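Local coordinates for protein prefoldin beta subunit 1 (Thermococcus sp., PDB 2ZQM) that acts as a molecular chaperone that stabilises a range of proteins and seems to serve ATP-independent de novo protein folding in archaea, at residues A[21-24]-A[25-29]; A[34-37]-A[38-42]; A[64-67]-A[68-72]. One frame throughout, in Å; residues are numbered along the deposited sequence.

Contact 1 (A[21-24]-A[25-29])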
ATOM      1  N   GLN A  21      -0.901  20.607   8.516  1.00 17.07           N
ATOM      2  CA  GLN A  21      -2.308  20.479   8.158  1.00 12.68           C
ATOM      3  C   GLN A  21      -2.497  20.738   6.653  1.00 15.96           C
ATOM      4  O   GLN A  21      -3.252  20.030   5.985  1.00 18.61           O
ATOM      5  CB  GLN A  21      -3.141  21.458   8.996  1.00 16.27           C
ATOM      6  CG  GLN A  21      -3.322  21.028  10.460  1.00 18.19           C
ATOM      7  CD  GLN A  21      -3.790  22.165  11.371  1.00 21.29           C
ATOM      8  OE1 GLN A  21      -4.378  23.137  10.907  1.00 16.22           O
ATOM      9  NE2 GLN A  21      -3.532  22.038  12.674  1.00 12.50           N
ATOM     10  N   LEU A  22      -1.799  21.733   6.110  1.00 17.11           N
ATOM     11  CA  LEU A  22      -1.913  22.042   4.678  1.00 17.18           C
ATOM     12  C   LEU A  22      -1.355  20.889   3.842  1.00 19.02           C
ATOM     13  O   LEU A  22      -1.900  20.526   2.797  1.00 15.75           O
ATOM     14  CB  LEU A  22      -1.162  23.339   4.342  1.00 14.01           C
ATOM     15  CG  LEU A  22      -1.064  23.737   2.861  1.00 15.98           C
ATOM     16  CD1 LEU A  22      -2.438  24.050   2.305  1.00 16.54           C
ATOM     17  CD2 LEU A  22      -0.159  24.953   2.717  1.00 20.06           C
ATOM     18  N   GLN A  23      -0.246  20.328   4.296  1.00 16.22           N
ATOM     19  CA  GLN A  23       0.357  19.207   3.595  1.00 18.86           C
ATOM     20  C   GLN A  23      -0.693  18.092   3.441  1.00 19.84           C
ATOM     21  O   GLN A  23      -0.839  17.499   2.369  1.00 21.14           O
ATOM     22  CB  GLN A  23       1.556  18.713   4.400  1.00 25.86           C
ATOM     23  CG  GLN A  23       2.506  17.802   3.660  1.00 41.64           C
ATOM     24  CD  GLN A  23       3.649  17.345   4.546  1.00 51.50           C
ATOM     25  OE1 GLN A  23       4.260  18.151   5.253  1.00 57.64           O
ATOM     26  NE2 GLN A  23       3.947  16.054   4.512  1.00 54.75           N
ATOM     27  N   LEU A  24      -1.428  17.812   4.512  1.00 18.85           N
ATOM     28  CA  LEU A  24      -2.452  16.769   4.472  1.00 16.05           C
ATOM     29  C   LEU A  24      -3.588  17.129   3.512  1.00 17.52           C
ATOM     30  O   LEU A  24      -3.994  16.308   2.675  1.00 17.47           O
ATOM     31  CB  LEU A  24      -3.018  16.525   5.874  1.00 16.35           C
ATOM     32  CG  LEU A  24      -4.233  15.588   5.976  1.00 14.77           C
ATOM     33  CD1 LEU A  24      -3.871  14.179   5.478  1.00 19.04           C
ATOM     34  CD2 LEU A  24      -4.714  15.546   7.424  1.00 14.53           C
ATOM     35  N   VAL A  25      -4.101  18.352   3.623  1.00 15.99           N
ATOM     36  CA  VAL A  25      -5.187  18.794   2.751  1.00 11.70           C
ATOM     37  C   VAL A  25      -4.775  18.688   1.294  1.00 16.13           C
ATOM     38  O   VAL A  25      -5.560  18.269   0.436  1.00 16.42           O
ATOM     39  CB  VAL A  25      -5.606  20.258   3.071  1.00 14.90           C
ATOM     40  CG1 VAL A  25      -6.508  20.823   1.967  1.00 15.05           C
ATOM     41  CG2 VAL A  25      -6.355  20.290   4.412  1.00 17.09           C
ATOM     42  N   VAL A  26      -3.531  19.057   1.011  1.00 17.40           N
ATOM     43  CA  VAL A  26      -3.026  18.990  -0.354  1.00 17.07           C
ATOM     44  C   VAL A  26      -2.949  17.535  -0.820  1.00 17.81           C
ATOM     45  O   VAL A  26      -3.270  17.221  -1.973  1.00 20.50           O
ATOM     46  CB  VAL A  26      -1.649  19.684  -0.458  1.00 20.59           C
ATOM     47  CG1 VAL A  26      -0.981  19.356  -1.798  1.00 25.27           C
ATOM     48  CG2 VAL A  26      -1.844  21.189  -0.343  1.00 19.17           C
ATOM     49  N   GLN A  27      -2.536  16.640   0.070  1.00 20.28           N
ATOM     50  CA  GLN A  27      -2.480  15.229  -0.297  1.00 15.48           C
ATOM     51  C   GLN A  27      -3.908  14.724  -0.544  1.00 17.34           C
ATOM     52  O   GLN A  27      -4.136  13.907  -1.436  1.00 18.51           O
ATOM     53  CB  GLN A  27      -1.827  14.403   0.812  1.00 21.45           C
ATOM     54  CG  GLN A  27      -0.412  14.843   1.163  1.00 31.18           C
ATOM     55  CD  GLN A  27       0.189  14.054   2.317  1.00 31.42           C
ATOM     56  OE1 GLN A  27      -0.503  13.700   3.274  1.00 38.49           O
ATOM     57  NE2 GLN A  27       1.490  13.794   2.241  1.00 41.27           N
ATOM     58  N   GLN A  28      -4.874  15.194   0.244  1.00 14.65           N
ATOM     59  CA  GLN A  28      -6.250  14.748   0.044  1.00 14.86           C
ATOM     60  C   GLN A  28      -6.759  15.278  -1.276  1.00 15.95           C
ATOM     61  O   GLN A  28      -7.445  14.572  -2.022  1.00 18.31           O
ATOM     62  CB  GLN A  28      -7.178  15.234   1.176  1.00 17.72           C
ATOM     63  CG  GLN A  28      -6.841  14.667   2.544  1.00 16.53           C
ATOM     64  CD  GLN A  28      -7.669  15.274   3.667  1.00 14.73           C
ATOM     65  OE1 GLN A  28      -7.918  16.476   3.692  1.00 15.41           O
ATOM     66  NE2 GLN A  28      -8.074  14.442   4.611  1.00 17.93           N
ATOM     67  N   LYS A  29      -6.425  16.533  -1.569  1.00 15.54           N
ATOM     68  CA  LYS A  29      -6.852  17.156  -2.810  1.00 18.63           C
ATOM     69  C   LYS A  29      -6.272  16.413  -4.021  1.00 23.85           C
ATOM     70  O   LYS A  29      -6.974  16.150  -5.008  1.00 18.42           O
ATOM     71  CB  LYS A  29      -6.408  18.622  -2.845  1.00 17.27           C
ATOM     72  CG  LYS A  29      -6.936  19.384  -4.060  1.00 26.32           C
ATOM     73  CD  LYS A  29      -6.340  20.777  -4.195  1.00 27.38           C
ATOM     74  CE  LYS A  29      -4.853  20.723  -4.495  1.00 32.32           C
ATOM     75  NZ  LYS A  29      -4.325  22.087  -4.755  1.00 37.97           N
TER
HETATM   76  O   HOH W   1       3.467  15.547   1.696  1.00 52.23           O
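Gln23 and Gln27, one turn apart on helix 6-47, run side by side and point the same way, yet their amide planes stand 86° apart. Their two NE2 atoms are 4.0 Å from each other, and a single water accepts from both, 2.9 Å from Gln23 NE2 and 2.7 Å from Gln27 NE2, in bonds that are weak. The two chains start differently: Gln23 sends CG opposite its own backbone N (chi1 -165°), whereas Gln27 has CG beside its N (chi1 -58°), which lays that methylene against Gln23 O. Leu24 meets two glutamines. It crosses Gln27 at about a right angle, CD1 standing 4.1 Å from Gln27 OE1, and passes slantwise by Gln28, where the branch carbon CG lies 4.2 Å from the amide carbon CD. On the face turned to helix 68-111, Leu22 and Val26 meet at a slant, Leu22 CD1 lying 3.9 Å from Val26 CG2. Asn97 and Leu100 of that helix touch Leu22, and Glu93 touches Val26 while forming a salt bridge with Lys29. Under these side chains the helical i+4 to i hydrogen bonds run without a break: Val25 N, Val26 N, Gln27 N and Gln28 N donate to the carbonyl oxygens of Gln21, Leu22, Gln23 and Leu24. The chemistry thus divides by face, as in a coiled coil: aliphatic branches meet the partner helix, while the shared water, through two weak bonds, probably holds the Gln23 and Gln27 amides just lightly in their relative rotation.

Contact 2 (A[34-37]-A[38-42]); sequences LELT and EAKKA
Leu36 and Lys40 make one of three side-chain pairs in which the partners are four residues apart on the helix. Two of these are aliphatic. Lys40, extended beyond CG, passes at a slant over the end of Leu36, its CE 3.9 Å from Leu36 CD1. Thr37 and Lys41 instead lie alongside each other, pointing the same way, with Thr37 CG2 3.8 Å from Lys41 CE. The methyl faces the lysine because it sits opposite the backbone N (chi1 -63° for OG1), which places the hydroxyl beside that N, where OG1 is hydrogen-bonded to Gln33 O.

The third pair sets a carboxylate against a hydrocarbon: Glu38, extended beyond CG, runs back along the helix and crosses Leu34 at a slant, OE2 lying 3.7 Å from Leu34 CD1, while OE1 is 3.6 Å from Glu35 CA. The Glu35 and Glu38 carboxylates keep apart, 6.3 Å between their OE1 atoms, so mutual repulsion is probably modest.

Backbone bonds complete the set. Glu38 N, Ala39 N, Lys40 N and Lys41 N each donate to the carbonyl oxygen four residues earlier, the first to Leu34 O at 3.0 Å.

Helix 6-47 pairs with helix 68-111 in the coiled-coil hairpin of a prefoldin subunit: on its inner face Leu36 and Ala39 meet Ile79, Glu35 touches Leu82, and Lys40 NZ forms a weak, long ion pair with Glu83. At the far end Ala42 packs on Val59, in strand 55-59 of the second subunit.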
ATOM      1  N   LEU A  34      -6.562  12.954  -8.833  1.00 20.09           N
ATOM      2  CA  LEU A  34      -6.114  11.810  -9.621  1.00 20.63           C
ATOM      3  C   LEU A  34      -7.320  10.963 -10.031  1.00 24.44           C
ATOM      4  O   LEU A  34      -7.447  10.558 -11.188  1.00 19.22           O
ATOM      5  CB  LEU A  34      -5.129  10.973  -8.815  1.00 22.21           C
ATOM      6  CG  LEU A  34      -4.703   9.655  -9.460  1.00 30.82           C
ATOM      7  CD1 LEU A  34      -4.219   9.896 -10.897  1.00 32.53           C
ATOM      8  CD2 LEU A  34      -3.609   9.024  -8.613  1.00 30.41           C
ATOM      9  N   GLU A  35      -8.198  10.695  -9.071  1.00 16.47           N
ATOM     10  CA  GLU A  35      -9.395   9.926  -9.333  1.00 19.00           C
ATOM     11  C   GLU A  35     -10.266  10.643 -10.351  1.00 18.41           C
ATOM     12  O   GLU A  35     -10.879  10.009 -11.216  1.00 17.37           O
ATOM     13  CB  GLU A  35     -10.202   9.744  -8.051  1.00 21.68           C
ATOM     14  CG  GLU A  35      -9.639   8.735  -7.086  1.00 32.46           C
ATOM     15  CD  GLU A  35     -10.442   8.680  -5.796  1.00 40.98           C
ATOM     16  OE1 GLU A  35     -11.680   8.493  -5.873  1.00 41.79           O
ATOM     17  OE2 GLU A  35      -9.837   8.826  -4.715  1.00 44.28           O
ATOM     18  N   LEU A  36     -10.321  11.964 -10.247  1.00 15.65           N
ATOM     19  CA  LEU A  36     -11.146  12.744 -11.165  1.00 17.42           C
ATOM     20  C   LEU A  36     -10.577  12.658 -12.585  1.00 22.14           C
ATOM     21  O   LEU A  36     -11.317  12.539 -13.562  1.00 17.94           O
ATOM     22  CB  LEU A  36     -11.214  14.197 -10.706  1.00 13.81           C
ATOM     23  CG  LEU A  36     -11.977  15.170 -11.602  1.00 19.52           C
ATOM     24  CD1 LEU A  36     -13.422  14.697 -11.753  1.00 16.75           C
ATOM     25  CD2 LEU A  36     -11.913  16.570 -10.993  1.00 19.72           C
ATOM     26  N   THR A  37      -9.256  12.703 -12.692  1.00 19.95           N
ATOM     27  CA  THR A  37      -8.616  12.630 -14.000  1.00 20.47           C
ATOM     28  C   THR A  37      -8.878  11.270 -14.626  1.00 15.94           C
ATOM     29  O   THR A  37      -9.186  11.178 -15.811  1.00 20.85           O
ATOM     30  CB  THR A  37      -7.100  12.867 -13.882  1.00 23.11           C
ATOM     31  OG1 THR A  37      -6.873  14.189 -13.380  1.00 22.67           O
ATOM     32  CG2 THR A  37      -6.427  12.726 -15.248  1.00 23.29           C
ATOM     33  N   GLU A  38      -8.759  10.213 -13.834  1.00 16.66           N
ATOM     34  CA  GLU A  38      -9.003   8.874 -14.339  1.00 17.59           C
ATOM     35  C   GLU A  38     -10.458   8.715 -14.782  1.00 20.96           C
ATOM     36  O   GLU A  38     -10.740   8.135 -15.840  1.00 17.10           O
ATOM     37  CB  GLU A  38      -8.673   7.845 -13.261  1.00 30.53           C
ATOM     38  CG  GLU A  38      -7.256   7.973 -12.707  1.00 40.92           C
ATOM     39  CD  GLU A  38      -7.012   7.092 -11.485  1.00 54.48           C
ATOM     40  OE1 GLU A  38      -7.946   6.926 -10.661  1.00 57.46           O
ATOM     41  OE2 GLU A  38      -5.878   6.580 -11.338  1.00 59.14           O
ATOM     42  N   ALA A  39     -11.389   9.234 -13.988  1.00 15.11           N
ATOM     43  CA  ALA A  39     -12.806   9.122 -14.341  1.00 15.65           C
ATOM     44  C   ALA A  39     -13.122   9.870 -15.638  1.00 15.88           C
ATOM     45  O   ALA A  39     -13.893   9.385 -16.473  1.00 16.99           O
ATOM     46  CB  ALA A  39     -13.680   9.648 -13.204  1.00 13.69           C
ATOM     47  N   LYS A  40     -12.538  11.049 -15.807  1.00 17.76           N
ATOM     48  CA  LYS A  40     -12.783  11.828 -17.012  1.00 19.33           C
ATOM     49  C   LYS A  40     -12.224  11.097 -18.229  1.00 19.16           C
ATOM     50  O   LYS A  40     -12.850  11.080 -19.287  1.00 16.83           O
ATOM     51  CB  LYS A  40     -12.161  13.219 -16.887  1.00 17.78           C
ATOM     52  CG  LYS A  40     -12.945  14.165 -15.969  1.00 15.83           C
ATOM     53  CD  LYS A  40     -12.343  15.558 -15.979  1.00 19.24           C
ATOM     54  CE  LYS A  40     -13.185  16.524 -15.146  1.00 25.26           C
ATOM     55  NZ  LYS A  40     -12.623  17.906 -15.164  1.00 26.91           N
ATOM     56  N   LYS A  41     -11.052  10.481 -18.067  1.00 17.21           N
ATOM     57  CA  LYS A  41     -10.424   9.716 -19.148  1.00 19.50           C
ATOM     58  C   LYS A  41     -11.316   8.531 -19.537  1.00 20.12           C
ATOM     59  O   LYS A  41     -11.506   8.230 -20.716  1.00 18.23           O
ATOM     60  CB  LYS A  41      -9.055   9.188 -18.694  1.00 19.69           C
ATOM     61  CG  LYS A  41      -7.968  10.236 -18.596  1.00 30.77           C
ATOM     62  CD  LYS A  41      -6.656   9.589 -18.173  1.00 40.05           C
ATOM     63  CE  LYS A  41      -5.497  10.568 -18.246  1.00 42.19           C
ATOM     64  NZ  LYS A  41      -4.222   9.914 -17.832  1.00 51.83           N
ATOM     65  N   ALA A  42     -11.856   7.851 -18.532  1.00 16.52           N
ATOM     66  CA  ALA A  42     -12.742   6.721 -18.772  1.00 12.00           C
ATOM     67  C   ALA A  42     -14.022   7.168 -19.490  1.00 17.73           C
ATOM     68  O   ALA A  42     -14.503   6.493 -20.396  1.00 16.93           O
ATOM     69  CB  ALA A  42     -13.090   6.051 -17.445  1.00 13.29           C
TER

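Contact 3 (A[64-67]-A[68-72]); sequences VKTT and KDKAV
Thr66 and Thr67 meet Lys70 where the beta hairpin 55-59/62-66 passes into helix 68-111, the second long helix of the prefoldin subunit, a junction closed by an N-cap. Upstream, Val64 belongs to the antiparallel ladder: it bonds through its backbone to Lys57 and pairs with a strand of the third subunit, carrying the sheet across the interface. Lys65 packs on Val54 of that same neighbouring subunit. Thr66 is bonded through its backbone to Val55; its CB points toward the helix, and OG1 lies 3.4 Å from Lys70 CB, the two side chains sliding past each other in opposite directions. Thr67 is the N-cap residue. Its OG1 stands between its own N and carbonyl carbon (chi1 68°), and from there accepts from Lys70 N at 3.2 Å, with a nearly straight N-H...O angle of 162°. A valine here would lose the oxygen, and would probably leave Lys70 N without its capping partner and the helix start less firmly held. Thr67 O takes the next amide, Ala71 N, at 3.0 Å. Lys70 slants across the capping hydroxyl, and its extended chain brings CG to 3.2 Å and CD to 3.4 Å from Thr67 OG1.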
ATOM      1  N   VAL A  64     -21.376  -7.850 -14.795  1.00 19.34           N
ATOM      2  CA  VAL A  64     -22.712  -7.921 -15.384  1.00 16.23           C
ATOM      3  C   VAL A  64     -22.813  -7.027 -16.614  1.00 16.87           C
ATOM      4  O   VAL A  64     -22.021  -6.100 -16.802  1.00 17.04           O
ATOM      5  CB  VAL A  64     -23.799  -7.516 -14.374  1.00 21.10           C
ATOM      6  CG1 VAL A  64     -23.781  -8.481 -13.198  1.00 19.97           C
ATOM      7  CG2 VAL A  64     -23.573  -6.097 -13.908  1.00 16.52           C
ATOM      8  N   LYS A  65     -23.782  -7.313 -17.463  1.00 19.11           N
ATOM      9  CA  LYS A  65     -23.917  -6.527 -18.666  1.00 22.17           C
ATOM     10  C   LYS A  65     -24.572  -5.186 -18.338  1.00 16.77           C
ATOM     11  O   LYS A  65     -25.403  -5.093 -17.439  1.00 21.13           O
ATOM     12  CB  LYS A  65     -24.745  -7.295 -19.699  1.00 26.56           C
ATOM     13  CG  LYS A  65     -24.524  -6.828 -21.140  1.00 33.47           C
ATOM     14  CD  LYS A  65     -25.485  -7.496 -22.115  1.00 42.31           C
ATOM     15  CE  LYS A  65     -25.334  -9.006 -22.124  1.00 49.95           C
ATOM     16  NZ  LYS A  65     -24.027  -9.454 -22.674  1.00 56.12           N
ATOM     17  N   THR A  66     -24.147  -4.134 -19.023  1.00 18.25           N
ATOM     18  CA  THR A  66     -24.763  -2.823 -18.844  1.00 16.78           C
ATOM     19  C   THR A  66     -24.900  -2.271 -20.254  1.00 20.66           C
ATOM     20  O   THR A  66     -24.943  -3.059 -21.200  1.00 18.27           O
ATOM     21  CB  THR A  66     -23.914  -1.884 -17.943  1.00 19.76           C
ATOM     22  OG1 THR A  66     -24.607  -0.639 -17.784  1.00 20.48           O
ATOM     23  CG2 THR A  66     -22.540  -1.623 -18.530  1.00 14.17           C
ATOM     24  N   THR A  67     -25.008  -0.951 -20.418  1.00 17.53           N
ATOM     25  CA  THR A  67     -25.100  -0.370 -21.755  1.00 18.26           C
ATOM     26  C   THR A  67     -24.227   0.866 -21.809  1.00 17.33           C
ATOM     27  O   THR A  67     -23.783   1.363 -20.772  1.00 14.91           O
ATOM     28  CB  THR A  67     -26.542   0.084 -22.144  1.00 25.38           C
ATOM     29  OG1 THR A  67     -26.925   1.199 -21.326  1.00 19.51           O
ATOM     30  CG2 THR A  67     -27.550  -1.060 -21.986  1.00 23.45           C
ATOM     31  N   LYS A  68     -23.979   1.369 -23.014  1.00 13.36           N
ATOM     32  CA  LYS A  68     -23.167   2.560 -23.141  1.00 15.01           C
ATOM     33  C   LYS A  68     -23.773   3.721 -22.371  1.00 17.29           C
ATOM     34  O   LYS A  68     -23.078   4.376 -21.593  1.00 14.03           O
ATOM     35  CB  LYS A  68     -22.997   2.973 -24.600  1.00 16.30           C
ATOM     36  CG  LYS A  68     -22.214   4.271 -24.747  1.00 20.18           C
ATOM     37  CD  LYS A  68     -22.132   4.752 -26.195  1.00 21.54           C
ATOM     38  CE  LYS A  68     -21.424   6.097 -26.275  1.00 22.37           C
ATOM     39  NZ  LYS A  68     -21.435   6.693 -27.646  1.00 20.03           N
ATOM     40  N   ASP A  69     -25.064   3.976 -22.575  1.00 18.06           N
ATOM     41  CA  ASP A  69     -25.713   5.099 -21.886  1.00 20.98           C
ATOM     42  C   ASP A  69     -25.676   4.993 -20.367  1.00 18.80           C
ATOM     43  O   ASP A  69     -25.485   5.992 -19.670  1.00 18.54           O
ATOM     44  CB  ASP A  69     -27.165   5.261 -22.366  1.00 20.28           C
ATOM     45  CG  ASP A  69     -27.260   6.021 -23.677  1.00 27.76           C
ATOM     46  OD1 ASP A  69     -26.211   6.236 -24.324  1.00 24.73           O
ATOM     47  OD2 ASP A  69     -28.386   6.394 -24.060  1.00 29.59           O
ATOM     48  N   LYS A  70     -25.853   3.793 -19.836  1.00 13.63           N
ATOM     49  CA  LYS A  70     -25.821   3.640 -18.391  1.00 10.66           C
ATOM     50  C   LYS A  70     -24.421   3.857 -17.818  1.00 13.99           C
ATOM     51  O   LYS A  70     -24.254   4.463 -16.755  1.00 15.42           O
ATOM     52  CB  LYS A  70     -26.351   2.262 -18.015  1.00 20.46           C
ATOM     53  CG  LYS A  70     -27.817   2.096 -18.356  1.00 24.58           C
ATOM     54  CD  LYS A  70     -28.264   0.649 -18.201  1.00 30.18           C
ATOM     55  CE  LYS A  70     -29.732   0.489 -18.561  1.00 33.91           C
ATOM     56  NZ  LYS A  70     -30.125  -0.948 -18.640  1.00 41.07           N
ATOM     57  N   ALA A  71     -23.405   3.366 -18.514  1.00 15.69           N
ATOM     58  CA  ALA A  71     -22.039   3.537 -18.031  1.00 13.06           C
ATOM     59  C   ALA A  71     -21.642   5.011 -18.068  1.00 12.73           C
ATOM     60  O   ALA A  71     -20.963   5.508 -17.165  1.00 12.41           O
ATOM     61  CB  ALA A  71     -21.092   2.713 -18.879  1.00 11.83           C
ATOM     62  N   VAL A  72     -22.057   5.698 -19.124  1.00 12.97           N
ATOM     63  CA  VAL A  72     -21.766   7.121 -19.282  1.00 15.23           C
ATOM     64  C   VAL A  72     -22.412   7.879 -18.116  1.00 12.95           C
ATOM     65  O   VAL A  72     -21.767   8.686 -17.465  1.00 12.45           O
ATOM     66  CB  VAL A  72     -22.326   7.635 -20.637  1.00 17.66           C
ATOM     67  CG1 VAL A  72     -22.386   9.184 -20.670  1.00 13.92           C
ATOM     68  CG2 VAL A  72     -21.431   7.135 -21.768  1.00 17.00           C
TER

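Contacts 1 and 2 follow one another on helix 6-47, their centres about 19 Å apart and their nearest atoms about 5 Å apart. Both turn one side to helix 68-111, whose first turn is capped in contact 3, so the three sample the two arms of one helical hairpin and the end of the beta hairpin that lies between them. Contact 3 lies at the sheet end: its centre is about 18 Å from that of contact 2 but about 35 Å from that of contact 1. Subunit contacts follow this order, since contact 1 touches no other chain of the assembly, contact 2 reaches the second subunit, and contact 3 meets the second and third. Glycerol, probably from the crystallisation liquor, is hydrogen-bonded at contacts 1 and 3.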